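Local coordinates for protein deoxyribodipyrimidine photo-lyase (Oryza sativa Japonica Group, PDB 3UMV) that uses light and a bound FAD cofactor to split cyclobutane pyrimidine dimers in ultraviolet-damaged DNA back into separate pyrimidines, at residues C242-L254 against Y287-E301. Numbering follows the deposited sequence.
Sequences CEPGEEAAIEALL and YLHFGHISAQRCALE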
# COMPACT_ATOMS: atom_id res chain seq x y z
N CYS A 242 11.01 -0.12 13.06
CA CYS A 242 10.98 -1.43 12.42
C CYS A 242 11.87 -1.48 11.19
O CYS A 242 12.15 -0.44 10.57
CB CYS A 242 9.55 -1.90 12.08
SG CYS A 242 8.87 -1.27 10.53
N GLU A 243 12.32 -2.68 10.86
CA GLU A 243 13.25 -2.92 9.76
C GLU A 243 12.46 -3.34 8.52
O GLU A 243 11.50 -4.08 8.63
CB GLU A 243 14.21 -4.04 10.14
CG GLU A 243 15.64 -3.83 9.66
CD GLU A 243 16.45 -2.95 10.60
OE1 GLU A 243 17.68 -3.17 10.70
OE2 GLU A 243 15.87 -2.04 11.23
N PRO A 244 12.88 -2.87 7.34
CA PRO A 244 12.15 -3.28 6.14
C PRO A 244 12.53 -4.67 5.63
O PRO A 244 13.62 -5.16 5.93
CB PRO A 244 12.56 -2.23 5.11
CG PRO A 244 13.93 -1.80 5.54
CD PRO A 244 13.90 -1.84 7.06
N GLY A 245 11.64 -5.27 4.86
CA GLY A 245 11.95 -6.51 4.17
C GLY A 245 11.13 -7.71 4.60
O GLY A 245 10.43 -7.67 5.62
N GLU A 246 11.24 -8.79 3.83
CA GLU A 246 10.51 -10.03 4.08
C GLU A 246 10.78 -10.62 5.46
O GLU A 246 9.85 -10.99 6.18
CB GLU A 246 10.85 -11.09 3.04
CG GLU A 246 10.47 -10.76 1.62
CD GLU A 246 10.64 -11.95 0.68
OE1 GLU A 246 11.62 -11.98 -0.09
OE2 GLU A 246 9.78 -12.87 0.72
N GLU A 247 12.05 -10.71 5.82
CA GLU A 247 12.45 -11.37 7.06
C GLU A 247 11.84 -10.64 8.27
O GLU A 247 11.25 -11.27 9.14
CB GLU A 247 13.98 -11.43 7.15
CG GLU A 247 14.53 -12.21 8.32
CD GLU A 247 15.99 -12.59 8.11
OE1 GLU A 247 16.35 -12.95 6.97
OE2 GLU A 247 16.77 -12.52 9.08
N ALA A 248 11.97 -9.32 8.31
CA ALA A 248 11.42 -8.53 9.41
C ALA A 248 9.89 -8.54 9.39
O ALA A 248 9.25 -8.43 10.44
CB ALA A 248 11.94 -7.10 9.37
N ALA A 249 9.31 -8.65 8.19
CA ALA A 249 7.85 -8.63 8.05
C ALA A 249 7.21 -9.88 8.65
O ALA A 249 6.20 -9.81 9.37
CB ALA A 249 7.44 -8.48 6.56
N ILE A 250 7.79 -11.03 8.36
CA ILE A 250 7.29 -12.28 8.90
C ILE A 250 7.45 -12.30 10.41
O ILE A 250 6.58 -12.79 11.12
CB ILE A 250 7.96 -13.49 8.23
CG1 ILE A 250 7.63 -13.48 6.74
CG2 ILE A 250 7.49 -14.80 8.88
CD1 ILE A 250 8.59 -14.30 5.90
N GLU A 251 8.56 -11.74 10.90
CA GLU A 251 8.77 -11.62 12.34
C GLU A 251 7.69 -10.75 13.00
O GLU A 251 7.24 -11.05 14.10
CB GLU A 251 10.18 -11.08 12.64
CG GLU A 251 10.50 -10.91 14.12
CD GLU A 251 10.78 -12.23 14.83
OE1 GLU A 251 10.74 -12.25 16.08
OE2 GLU A 251 11.03 -13.25 14.14
N ALA A 252 7.26 -9.68 12.31
CA ALA A 252 6.20 -8.81 12.83
C ALA A 252 4.87 -9.55 12.90
O ALA A 252 4.06 -9.33 13.81
CB ALA A 252 6.06 -7.56 11.97
N LEU A 253 4.63 -10.41 11.93
CA LEU A 253 3.42 -11.21 11.90
C LEU A 253 3.47 -12.38 12.89
O LEU A 253 2.54 -12.57 13.66
CB LEU A 253 3.15 -11.75 10.49
CG LEU A 253 1.87 -12.58 10.33
CD1 LEU A 253 0.65 -11.68 10.38
CD2 LEU A 253 1.90 -13.38 9.03
N LEU A 254 4.57 -13.14 12.86
CA LEU A 254 4.61 -14.48 13.48
C LEU A 254 5.72 -14.70 14.51
O LEU A 254 5.83 -15.80 15.07
CB LEU A 254 4.76 -15.57 12.41
CG LEU A 254 3.68 -15.82 11.37
CD1 LEU A 254 4.15 -16.85 10.37
CD2 LEU A 254 2.38 -16.25 12.03
N TYR A 287 4.92 -3.01 5.82
CA TYR A 287 5.25 -4.20 5.05
C TYR A 287 4.26 -4.51 3.92
O TYR A 287 4.66 -4.86 2.82
CB TYR A 287 5.36 -5.38 6.01
CG TYR A 287 6.40 -5.15 7.09
CD1 TYR A 287 6.03 -5.05 8.44
CD2 TYR A 287 7.75 -5.06 6.78
CE1 TYR A 287 7.00 -4.84 9.43
CE2 TYR A 287 8.70 -4.85 7.76
CZ TYR A 287 8.33 -4.76 9.08
OH TYR A 287 9.30 -4.56 10.03
N LEU A 288 2.97 -4.36 4.19
CA LEU A 288 1.95 -4.64 3.20
C LEU A 288 2.02 -3.61 2.08
O LEU A 288 1.87 -3.96 0.90
CB LEU A 288 0.56 -4.61 3.85
CG LEU A 288 0.26 -5.79 4.78
CD1 LEU A 288 -1.09 -5.58 5.46
CD2 LEU A 288 0.28 -7.11 4.05
N HIS A 289 2.28 -2.35 2.43
CA HIS A 289 2.39 -1.34 1.39
C HIS A 289 3.47 -1.63 0.34
O HIS A 289 3.23 -1.48 -0.87
CB HIS A 289 2.66 0.05 1.96
CG HIS A 289 2.90 1.05 0.88
ND1 HIS A 289 4.17 1.45 0.51
CD2 HIS A 289 2.05 1.64 0.02
CE1 HIS A 289 4.07 2.28 -0.52
NE2 HIS A 289 2.80 2.41 -0.83
N PHE A 290 4.64 -2.03 0.81
CA PHE A 290 5.76 -2.30 -0.08
C PHE A 290 5.73 -3.74 -0.57
O PHE A 290 6.58 -4.16 -1.34
CB PHE A 290 7.08 -1.99 0.64
CG PHE A 290 7.31 -0.53 0.88
CD1 PHE A 290 7.68 0.30 -0.17
CD2 PHE A 290 7.14 0.02 2.14
CE1 PHE A 290 7.89 1.65 0.03
CE2 PHE A 290 7.36 1.38 2.36
CZ PHE A 290 7.74 2.19 1.30
N GLY A 291 4.74 -4.50 -0.13
CA GLY A 291 4.65 -5.90 -0.51
C GLY A 291 5.77 -6.77 0.05
O GLY A 291 6.08 -7.82 -0.53
N HIS A 292 6.36 -6.36 1.17
CA HIS A 292 7.37 -7.20 1.85
C HIS A 292 6.74 -8.47 2.39
O HIS A 292 7.42 -9.49 2.61
CB HIS A 292 8.02 -6.47 3.02
CG HIS A 292 8.82 -5.27 2.64
ND1 HIS A 292 9.33 -5.08 1.37
CD2 HIS A 292 9.22 -4.21 3.38
CE1 HIS A 292 9.98 -3.93 1.34
NE2 HIS A 292 9.95 -3.40 2.55
N ILE A 293 5.43 -8.41 2.62
CA ILE A 293 4.70 -9.58 3.06
C ILE A 293 3.39 -9.61 2.31
O ILE A 293 2.78 -8.57 2.04
CB ILE A 293 4.45 -9.60 4.59
CG1 ILE A 293 4.02 -11.00 5.04
CG2 ILE A 293 3.43 -8.55 4.99
CD1 ILE A 293 4.05 -11.18 6.55
N SER A 294 2.98 -10.82 1.93
CA SER A 294 1.74 -11.02 1.20
C SER A 294 0.54 -10.85 2.13
O SER A 294 0.53 -11.40 3.24
CB SER A 294 1.76 -12.45 0.63
OG SER A 294 0.46 -12.90 0.32
N ALA A 295 -0.48 -10.11 1.71
CA ALA A 295 -1.69 -10.00 2.54
C ALA A 295 -2.37 -11.36 2.67
O ALA A 295 -2.96 -11.66 3.70
CB ALA A 295 -2.66 -9.00 1.96
N GLN A 296 -2.30 -12.16 1.60
CA GLN A 296 -2.81 -13.53 1.60
C GLN A 296 -2.07 -14.38 2.64
O GLN A 296 -2.70 -15.12 3.39
CB GLN A 296 -2.70 -14.13 0.18
CG GLN A 296 -3.25 -15.53 0.03
CD GLN A 296 -3.49 -15.90 -1.43
OE1 GLN A 296 -3.59 -15.02 -2.30
NE2 GLN A 296 -3.59 -17.19 -1.70
N ARG A 297 -0.74 -14.26 2.69
CA ARG A 297 0.02 -14.88 3.78
C ARG A 297 -0.52 -14.49 5.17
O ARG A 297 -0.67 -15.35 6.05
CB ARG A 297 1.51 -14.52 3.70
CG ARG A 297 2.31 -14.92 4.93
CD ARG A 297 2.14 -16.41 5.22
NE ARG A 297 2.50 -17.22 4.06
CZ ARG A 297 2.15 -18.49 3.88
NH1 ARG A 297 2.53 -19.12 2.78
NH2 ARG A 297 1.42 -19.12 4.80
N CYS A 298 -0.78 -13.20 5.37
CA CYS A 298 -1.26 -12.73 6.67
C CYS A 298 -2.64 -13.33 6.98
O CYS A 298 -2.92 -13.74 8.12
CB CYS A 298 -1.33 -11.20 6.69
SG CYS A 298 0.26 -10.38 6.61
N ALA A 299 -3.49 -13.37 5.96
CA ALA A 299 -4.82 -13.97 6.09
C ALA A 299 -4.76 -15.47 6.40
O ALA A 299 -5.50 -15.95 7.26
CB ALA A 299 -5.63 -13.73 4.82
N LEU A 300 -3.90 -16.20 5.70
CA LEU A 300 -3.74 -17.64 5.94
C LEU A 300 -3.32 -17.93 7.38
O LEU A 300 -3.81 -18.87 8.01
CB LEU A 300 -2.71 -18.24 5.00
CG LEU A 300 -3.11 -18.33 3.54
CD1 LEU A 300 -1.88 -18.52 2.66
CD2 LEU A 300 -4.13 -19.45 3.32
N GLU A 301 -2.38 -17.15 7.87
CA GLU A 301 -1.87 -17.36 9.22
C GLU A 301 -2.92 -16.98 10.24
O GLU A 301 -3.00 -17.59 11.31
CB GLU A 301 -0.58 -16.57 9.43
CG GLU A 301 0.56 -17.01 8.51
CD GLU A 301 0.94 -18.45 8.75
OE1 GLU A 301 0.71 -18.94 9.87
OE2 GLU A 301 1.47 -19.10 7.82
O HOH W 1 11.70 -4.93 12.46
O HOH W 2 7.36 -12.27 2.42
O HOH W 3 9.68 -6.62 12.58
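Tyr287 lays one ring face against the start of helix 246-254: Ala249 CA stands almost straight above the ring centre, 3.7 Å from the centroid, in a CH-pi contact, and Ala249 CB presses on the same face near CD2. With CG anti to the carbonyl carbon (chi1 -58°), the ring reaches along the helix to the loop before it, where Tyr287 OH donates to Glu243 O at 2.7 Å. That oxygen lies in the ring plane, while the donor is tilted 24° from the carbonyl plane. One water links OH to Ala248 O; a second takes the N-H of Glu243 and bonds only weakly to Tyr287 OH. Cys242 SG approaches obliquely in a sulfur-aromatic contact. A leucine here would probably leave Glu243 O without its donor and free the loop around Cys242 to shift.

Past the Schellman turn at Gly291, His292 makes a second face contact. Gly245, the N-cap of helix 246-254, sets its CA over one imidazole face, 3.8 Å from the centroid, while Phe290 CB covers the opposite face. His292 O receives a CA-H...O contact from Glu246 CA and shares a water with Glu246 OE2; the same carboxylate also accepts from the backbone of Leu50 and Ala51.

Farther along, the contact is apolar. Ile293 backs its CB against Ala249 CB, and its CD1 meets Leu253 CD2 at 4.0 Å, the side chains crossing at about a right angle. Leu253 sends CD1 to Cys298 SG and CD2 to the CG methylene of Glu301, whose carboxylate forms salt bridges with Lys304 and, through a weak bond, Arg297, itself paired chiefly with Asp52.

This is helix packing beside the FAD pocket, which Leu288 lines. Helices 246-254 and 295-301 run roughly parallel, 27° apart; helix 87-106 flanks Cys242 and Pro244, helix 260-263 covers Leu253, and helix 310-333 packs on Cys298.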